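PDB 6FU9: NBS-LRR class disease resistance protein from Oryza sativa subsp. japonica, which probably acts as an intracellular plant immune receptor, with this heavy-metal-associated (HMA)-like domain bound to another protein. Local coordinates for residues 3-9 against 51-55; 11-15 against 67-73. All coordinates share one frame; numbering follows the deposited sequence.

Contact 1: residues 3-9 against 51-55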
ATOM      1  N   GLY A   3     -17.752 -13.260   7.208  1.00 45.52           N
ATOM      2  CA  GLY A   3     -16.929 -13.888   6.153  1.00 42.79           C
ATOM      3  C   GLY A   3     -15.487 -14.037   6.587  1.00 34.61           C
ATOM      4  O   GLY A   3     -15.140 -14.079   7.780  1.00 41.59           O
ATOM      5  N   GLY A   4     -14.621 -14.080   5.614  1.00 28.96           N
ATOM      6  CA  GLY A   4     -13.234 -14.335   5.941  1.00 24.11           C
ATOM      7  C   GLY A   4     -12.530 -13.127   6.439  1.00 20.42           C
ATOM      8  O   GLY A   4     -13.026 -12.000   6.264  1.00 23.34           O
ATOM      9  N   GLU A   5     -11.360 -13.327   6.979  1.00 17.56           N
ATOM     10  CA  GLU A   5     -10.462 -12.178   7.227  1.00 16.16           C
ATOM     11  C   GLU A   5     -10.232 -11.414   5.934  1.00 15.59           C
ATOM     12  O   GLU A   5      -9.940 -12.000   4.907  1.00 14.71           O
ATOM     13  CB  GLU A   5      -9.145 -12.742   7.786  1.00 16.19           C
ATOM     14  CG  GLU A   5      -8.174 -11.704   8.278  1.00 16.98           C
ATOM     15  CD  GLU A   5      -6.885 -12.391   8.671  1.00 17.99           C
ATOM     16  OE1 GLU A   5      -6.693 -12.628   9.871  1.00 21.88           O
ATOM     17  OE2 GLU A   5      -6.108 -12.771   7.794  1.00 17.78           O
ATOM     18  N   MET A   6     -10.360 -10.087   6.025  1.00 14.73           N
ATOM     19  CA  MET A   6     -10.302  -9.266   4.826  1.00 14.15           C
ATOM     20  C   MET A   6      -8.883  -9.181   4.243  1.00 13.92           C
ATOM     21  O   MET A   6      -7.907  -9.323   4.922  1.00 15.05           O
ATOM     22  CB  MET A   6     -10.828  -7.887   5.168  1.00 17.10           C
ATOM     23  CG  MET A   6     -12.343  -7.939   5.395  1.00 19.89           C
ATOM     24  SD  MET A   6     -13.136  -6.453   5.941  1.00 28.32           S
ATOM     25  CE  MET A   6     -12.852  -5.724   4.418  1.00 26.70           C
ATOM     26  N   GLN A   7      -8.888  -8.927   2.939  1.00 15.10           N
ATOM     27  CA  GLN A   7      -7.706  -8.739   2.134  1.00 14.73           C
ATOM     28  C   GLN A   7      -7.429  -7.228   1.917  1.00 12.71           C
ATOM     29  O   GLN A   7      -8.390  -6.466   1.860  1.00 14.08           O
ATOM     30  CB  GLN A   7      -7.993  -9.240   0.682  1.00 20.51           C
ATOM     31  CG  GLN A   7      -8.145 -10.713   0.370  1.00 19.33           C
ATOM     32  CD  GLN A   7      -8.836 -10.843  -0.984  1.00 19.15           C
ATOM     33  OE1 GLN A   7      -9.992 -10.670  -1.132  1.00 17.30           O
ATOM     34  NE2 GLN A   7      -8.074 -11.305  -1.957  1.00 21.01           N
ATOM     35  N   LYS A   8      -6.175  -6.893   1.747  1.00 12.30           N
ATOM     36  CA  LYS A   8      -5.711  -5.562   1.332  1.00 12.93           C
ATOM     37  C   LYS A   8      -4.807  -5.706   0.186  1.00 13.37           C
ATOM     38  O   LYS A   8      -3.757  -6.416   0.270  1.00 17.91           O
ATOM     39  CB  LYS A   8      -5.011  -4.872   2.489  1.00 15.05           C
ATOM     40  CG  LYS A   8      -4.554  -3.460   2.169  1.00 16.60           C
ATOM     41  CD  LYS A   8      -3.973  -2.805   3.429  1.00 20.07           C
ATOM     42  CE  LYS A   8      -3.429  -1.457   3.230  1.00 22.55           C
ATOM     43  NZ  LYS A   8      -2.945  -1.041   4.559  1.00 22.18           N
ATOM     44  N   ILE A   9      -5.144  -5.117  -0.978  1.00 12.49           N
ATOM     45  CA  ILE A   9      -4.382  -5.198  -2.178  1.00 12.51           C
ATOM     46  C   ILE A   9      -4.056  -3.772  -2.614  1.00 12.72           C
ATOM     47  O   ILE A   9      -4.964  -2.936  -2.705  1.00 14.74           O
ATOM     48  CB  ILE A   9      -5.141  -5.859  -3.316  1.00 14.64           C
ATOM     49  CG1 ILE A   9      -5.646  -7.265  -2.919  1.00 16.46           C
ATOM     50  CG2 ILE A   9      -4.275  -5.934  -4.546  1.00 18.43           C
ATOM     51  CD1 ILE A   9      -6.691  -7.827  -3.809  1.00 27.56           C
ATOM     52  N   GLY A  51     -11.234  -5.759   0.867  1.00 13.21           N
ATOM     53  CA  GLY A  51     -12.439  -6.534   0.700  1.00 14.01           C
ATOM     54  C   GLY A  51     -12.274  -7.994   1.065  1.00 13.23           C
ATOM     55  O   GLY A  51     -11.418  -8.331   1.880  1.00 15.25           O
ATOM     56  N   ASP A  52     -13.149  -8.827   0.531  1.00 13.74           N
ATOM     57  CA  ASP A  52     -13.195 -10.233   0.900  1.00 14.73           C
ATOM     58  C   ASP A  52     -13.561 -11.047  -0.323  1.00 13.99           C
ATOM     59  O   ASP A  52     -14.607 -10.902  -0.880  1.00 18.24           O
ATOM     60  CB  ASP A  52     -14.181 -10.427   2.077  1.00 19.91           C
ATOM     61  CG  ASP A  52     -14.361 -11.907   2.502  1.00 23.24           C
ATOM     62  OD1 ASP A  52     -13.434 -12.730   2.314  1.00 26.13           O
ATOM     63  OD2 ASP A  52     -15.420 -12.206   3.100  1.00 31.09           O
ATOM     64  N   GLY A  53     -12.655 -11.916  -0.752  1.00 15.11           N
ATOM     65  CA  GLY A  53     -12.932 -12.712  -1.942  1.00 16.12           C
ATOM     66  C   GLY A  53     -12.789 -11.960  -3.269  1.00 14.99           C
ATOM     67  O   GLY A  53     -13.516 -12.231  -4.197  1.00 17.02           O
ATOM     68  N   ILE A  54     -11.813 -11.068  -3.333  1.00 13.90           N
ATOM     69  CA  ILE A  54     -11.504 -10.351  -4.553  1.00 13.10           C
ATOM     70  C   ILE A  54     -10.659 -11.248  -5.463  1.00 13.59           C
ATOM     71  O   ILE A  54      -9.648 -11.761  -5.022  1.00 15.98           O
ATOM     72  CB  ILE A  54     -10.730  -9.066  -4.228  1.00 12.53           C
ATOM     73  CG1 ILE A  54     -11.555  -8.148  -3.290  1.00 13.68           C
ATOM     74  CG2 ILE A  54     -10.351  -8.337  -5.510  1.00 14.04           C
ATOM     75  CD1 ILE A  54     -10.695  -7.087  -2.646  1.00 14.47           C
ATOM     76  N   ASP A  55     -11.074 -11.365  -6.712  1.00 14.61           N
ATOM     77  CA  ASP A  55     -10.248 -12.018  -7.736  1.00 15.25           C
ATOM     78  C   ASP A  55      -9.240 -10.980  -8.268  1.00 15.05           C
ATOM     79  O   ASP A  55      -9.520 -10.209  -9.200  1.00 16.40           O
ATOM     80  CB  ASP A  55     -11.155 -12.547  -8.818  1.00 16.36           C
ATOM     81  CG  ASP A  55     -10.397 -13.246  -9.955  1.00 19.60           C
ATOM     82  OD1 ASP A  55      -9.182 -13.178 -10.012  1.00 22.41           O
ATOM     83  OD2 ASP A  55     -11.059 -13.762 -10.841  1.00 23.03           O
TER
HETATM   84  O   HOH W   1     -10.808 -12.164   2.199  1.00 20.99           O
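A nearly straight bond joins Gln7 to the backbone of Ile54, with Ile54 N donating to Gln7 OE1 at 2.9 Å. The N-H points almost directly at the oxygen (170°) and meets it in the amide plane, on a lone pair. The same amide turns its NE2 to Ile54 O for a second, weak bond of 3.5 Å, so one flat side chain grips both polar backbone atoms of a single residue, which favours this orientation of the amide. CG of Gln7 lies beside the backbone N and the chain is extended beyond it (chi2 162°), carrying the amide out to the loop. In this ferredoxin-like βαββαβ fold, the grip ties the start of strand 7-12 to the loop leading from strand 46-51 into helix 56-66. The strand pairing ends beside it: Gln7 and Gly51 form an antiparallel hydrogen-bonded pair, with Gln7 N to Gly51 O at 2.8 Å and Gly51 N to Gln7 O at 3.1 Å. Nearer the chain start, Gly4 N reaches Asp52 OD2 at 3.2 Å from above the carboxylate plane, a bent bond, while water 1 donates to both Glu5 O and Asp52 OD1. Gly53 takes a positive phi of 77°, which turns the loop past the oxygen end of the Gln7 amide. Packing completes the contact: Met6 CE lies 3.8 Å from Gly51 CA, and Ile9 and Ile54 meet tip to tip, Ile9 CD1 being 4.1 Å from Ile54 CG2.

Contact 2: residues 11-15 against 67-73; sequences FKIPM and VGPAMFL
This is an antiparallel strand contact that opens into apolar packing: Lys12 and Met71 form an antiparallel hydrogen-bonded pair where strand 7-12, central in the sheet of the ferredoxin-like fold, runs beside strand 71-77, outermost within this chain. Two backbone bonds define the pairing, Lys12 N to Met71 O at 2.8 Å and Met71 N to Lys12 O at 3.0 Å. Next to it, Phe11 and Phe72 form a non-hydrogen-bonded pair, and Phe11 CA lies 3.2 Å from Met71 O in a CA-H...O contact. The rings of Phe11 and Phe72 extend side by side in the same direction, centroids 4.9 Å apart and planes at 43°, an oblique pairing. Phe11 CE1 sits over one face of the Phe72 ring, displaced toward its rim, and approaches Phe72 CE1 to 3.5 Å. Leu59 and Val60 of helix 56-66 also pack on Phe11, placing it in the core between sheet and helix. Lys12 and Leu73 lie alongside one another on the other side of the sheet. CG and CD of Lys12 lie against Leu73 CD2; the bends at chi2 (-80°) and chi3 (-83°) then lead the rest of the chain away, toward the salt-bridge partners of NZ, Asp45 and an acidic side chain of the neighbouring protein. That protein also bonds to the Leu73 backbone, so this edge strand contributes to the interface. The segments stay close at Ile13 and Ala70 and diverge only past them: an inverse gamma turn centred on Pro69, with Ala70 N bonded to Gly68 O, brings the segment from helix 56-66 into the strand. Ile13 touches the 67-73 segment with both branches, CG1 at 3.7 Å from Ala70 CB; the side chains of Ile13 and Val67 cross at about a right angle, Ile13 CG2 being 4.0 Å from Val67 CG1.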
ATOM      1  N   PHE A  11      -2.289  -1.442  -5.616  1.00 13.10           N
ATOM      2  CA  PHE A  11      -1.740  -1.323  -6.952  1.00 14.09           C
ATOM      3  C   PHE A  11      -1.018   0.022  -7.088  1.00 14.20           C
ATOM      4  O   PHE A  11      -1.419   1.000  -6.436  1.00 16.60           O
ATOM      5  CB  PHE A  11      -2.807  -1.409  -8.025  1.00 14.07           C
ATOM      6  CG  PHE A  11      -3.587  -2.690  -8.047  1.00 13.92           C
ATOM      7  CD1 PHE A  11      -3.045  -3.822  -8.634  1.00 15.22           C
ATOM      8  CD2 PHE A  11      -4.841  -2.793  -7.502  1.00 15.62           C
ATOM      9  CE1 PHE A  11      -3.746  -5.022  -8.684  1.00 16.43           C
ATOM     10  CE2 PHE A  11      -5.548  -3.977  -7.533  1.00 16.62           C
ATOM     11  CZ  PHE A  11      -4.994  -5.087  -8.138  1.00 16.13           C
ATOM     12  N   LYS A  12       0.008   0.046  -7.917  1.00 14.60           N
ATOM     13  CA  LYS A  12       0.601   1.298  -8.421  1.00 15.58           C
ATOM     14  C   LYS A  12       0.168   1.423  -9.852  1.00 15.78           C
ATOM     15  O   LYS A  12       0.390   0.533 -10.683  1.00 17.70           O
ATOM     16  CB  LYS A  12       2.107   1.264  -8.229  1.00 18.85           C
ATOM     17  CG  LYS A  12       2.558   1.540  -6.782  1.00 22.84           C
ATOM     18  CD  LYS A  12       2.613   3.020  -6.312  1.00 25.89           C
ATOM     19  CE  LYS A  12       3.900   3.676  -6.742  1.00 23.87           C
ATOM     20  NZ  LYS A  12       3.950   5.110  -6.429  1.00 25.84           N
ATOM     21  N   ILE A  13      -0.491   2.563 -10.183  1.00 16.07           N
ATOM     22  CA  ILE A  13      -0.993   2.802 -11.561  1.00 17.68           C
ATOM     23  C   ILE A  13      -0.646   4.214 -11.850  1.00 20.18           C
ATOM     24  O   ILE A  13      -1.263   5.125 -11.282  1.00 24.38           O
ATOM     25  CB  ILE A  13      -2.505   2.572 -11.704  1.00 20.56           C
ATOM     26  CG1 ILE A  13      -2.992   1.332 -10.942  1.00 21.62           C
ATOM     27  CG2 ILE A  13      -2.867   2.502 -13.166  1.00 23.06           C
ATOM     28  CD1 ILE A  13      -4.465   1.012 -11.105  1.00 24.90           C
ATOM     29  N   PRO A  14       0.356   4.437 -12.694  1.00 24.41           N
ATOM     30  CA  PRO A  14       0.531   5.809 -13.192  1.00 31.16           C
ATOM     31  C   PRO A  14      -0.840   6.362 -13.677  1.00 31.94           C
ATOM     32  O   PRO A  14      -1.529   5.711 -14.441  1.00 42.20           O
ATOM     33  CB  PRO A  14       1.506   5.629 -14.347  1.00 32.01           C
ATOM     34  CG  PRO A  14       2.327   4.477 -13.896  1.00 33.30           C
ATOM     35  CD  PRO A  14       1.358   3.526 -13.249  1.00 31.06           C
ATOM     36  N   MET A  15      -1.246   7.512 -13.160  1.00 33.73           N
ATOM     37  CA  MET A  15      -2.574   8.075 -13.550  1.00 34.28           C
ATOM     38  C   MET A  15      -2.503   9.505 -13.987  1.00 45.06           C
ATOM     39  O   MET A  15      -2.143  10.326 -13.188  1.00 47.97           O
ATOM     40  CB  MET A  15      -3.601   7.797 -12.403  1.00 31.45           C
ATOM     41  CG  MET A  15      -4.190   6.385 -12.456  1.00 28.63           C
ATOM     42  SD  MET A  15      -5.337   5.839 -11.166  1.00 28.28           S
ATOM     43  CE  MET A  15      -4.245   6.024  -9.740  1.00 24.15           C
ATOM     44  N   VAL A  67      -7.634   1.355 -17.499  1.00 20.03           N
ATOM     45  CA  VAL A  67      -7.091   2.496 -16.736  1.00 20.75           C
ATOM     46  C   VAL A  67      -5.657   2.793 -17.042  1.00 19.65           C
ATOM     47  O   VAL A  67      -5.340   3.963 -17.279  1.00 21.66           O
ATOM     48  CB  VAL A  67      -7.253   2.251 -15.216  1.00 21.79           C
ATOM     49  CG1 VAL A  67      -6.620   3.377 -14.394  1.00 25.36           C
ATOM     50  CG2 VAL A  67      -8.722   2.039 -14.837  1.00 22.00           C
ATOM     51  N   GLY A  68      -4.760   1.811 -17.039  1.00 19.32           N
ATOM     52  CA  GLY A  68      -3.349   2.084 -17.283  1.00 20.17           C
ATOM     53  C   GLY A  68      -2.510   0.919 -16.844  1.00 17.33           C
ATOM     54  O   GLY A  68      -3.084  -0.101 -16.421  1.00 17.57           O
ATOM     55  N   PRO A  69      -1.196   1.058 -16.874  1.00 18.67           N
ATOM     56  CA  PRO A  69      -0.295  -0.064 -16.657  1.00 18.10           C
ATOM     57  C   PRO A  69      -0.129  -0.453 -15.172  1.00 17.87           C
ATOM     58  O   PRO A  69       0.904  -0.246 -14.525  1.00 20.81           O
ATOM     59  CB  PRO A  69       1.004   0.421 -17.245  1.00 22.28           C
ATOM     60  CG  PRO A  69       0.938   1.867 -17.203  1.00 24.89           C
ATOM     61  CD  PRO A  69      -0.478   2.230 -17.381  1.00 24.84           C
ATOM     62  N   ALA A  70      -1.158  -1.038 -14.604  1.00 18.03           N
ATOM     63  CA  ALA A  70      -1.200  -1.391 -13.220  1.00 16.24           C
ATOM     64  C   ALA A  70      -0.184  -2.466 -12.839  1.00 16.38           C
ATOM     65  O   ALA A  70      -0.004  -3.421 -13.577  1.00 18.98           O
ATOM     66  CB  ALA A  70      -2.618  -1.813 -12.862  1.00 17.70           C
ATOM     67  N   MET A  71       0.453  -2.260 -11.683  1.00 15.71           N
ATOM     68  CA  MET A  71       1.324  -3.264 -11.068  1.00 17.26           C
ATOM     69  C   MET A  71       0.897  -3.488  -9.619  1.00 15.20           C
ATOM     70  O   MET A  71       0.513  -2.545  -8.906  1.00 15.80           O
ATOM     71  CB  MET A  71       2.777  -2.856 -11.115  1.00 21.20           C
ATOM     72  CG  MET A  71       3.280  -2.655 -12.559  1.00 25.43           C
ATOM     73  SD  MET A  71       3.424  -4.225 -13.479  1.00 32.99           S
ATOM     74  CE  MET A  71       4.942  -4.846 -12.733  1.00 37.34           C
ATOM     75  N   PHE A  72       1.055  -4.702  -9.142  1.00 14.86           N
ATOM     76  CA  PHE A  72       0.897  -4.953  -7.720  1.00 14.12           C
ATOM     77  C   PHE A  72       2.017  -4.311  -6.929  1.00 14.64           C
ATOM     78  O   PHE A  72       3.208  -4.478  -7.267  1.00 16.66           O
ATOM     79  CB  PHE A  72       0.855  -6.445  -7.404  1.00 14.57           C
ATOM     80  CG  PHE A  72      -0.403  -7.162  -7.800  1.00 15.65           C
ATOM     81  CD1 PHE A  72      -1.415  -7.286  -6.915  1.00 16.59           C
ATOM     82  CD2 PHE A  72      -0.515  -7.805  -9.022  1.00 16.21           C
ATOM     83  CE1 PHE A  72      -2.554  -8.031  -7.230  1.00 18.67           C
ATOM     84  CE2 PHE A  72      -1.622  -8.545  -9.327  1.00 17.16           C
ATOM     85  CZ  PHE A  72      -2.676  -8.629  -8.448  1.00 18.51           C
ATOM     86  N   LEU A  73       1.678  -3.650  -5.827  1.00 13.49           N
ATOM     87  CA  LEU A  73       2.619  -3.159  -4.835  1.00 13.48           C
ATOM     88  C   LEU A  73       2.590  -3.970  -3.564  1.00 13.26           C
ATOM     89  O   LEU A  73       3.635  -4.165  -2.942  1.00 13.38           O
ATOM     90  CB  LEU A  73       2.358  -1.634  -4.541  1.00 13.76           C
ATOM     91  CG  LEU A  73       3.178  -0.996  -3.400  1.00 17.94           C
ATOM     92  CD1 LEU A  73       4.663  -1.011  -3.688  1.00 21.33           C
ATOM     93  CD2 LEU A  73       2.705   0.463  -3.180  1.00 22.39           C
TER

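Contacts 1 and 2 have centres about 19 Å apart and lie on opposite sides of the chain's centre, yet both use strand 7-12. Contact 1 joins its start to the end of strand 46-51, and contact 2 joins its end to the beginning of strand 71-77, so this central strand is held from both neighbours. Along the chain the segments alternate (3-9, 11-15, 51-55, 67-73), with helix 56-66 running from the loop of contact 1 to that of contact 2. The two meet directly where Ile9 CG2 packs 3.8 Å from Phe72 CE1. The partner protein touches residues of both contacts, consistent with a binding surface that includes parts of strands 7-12 and 71-77.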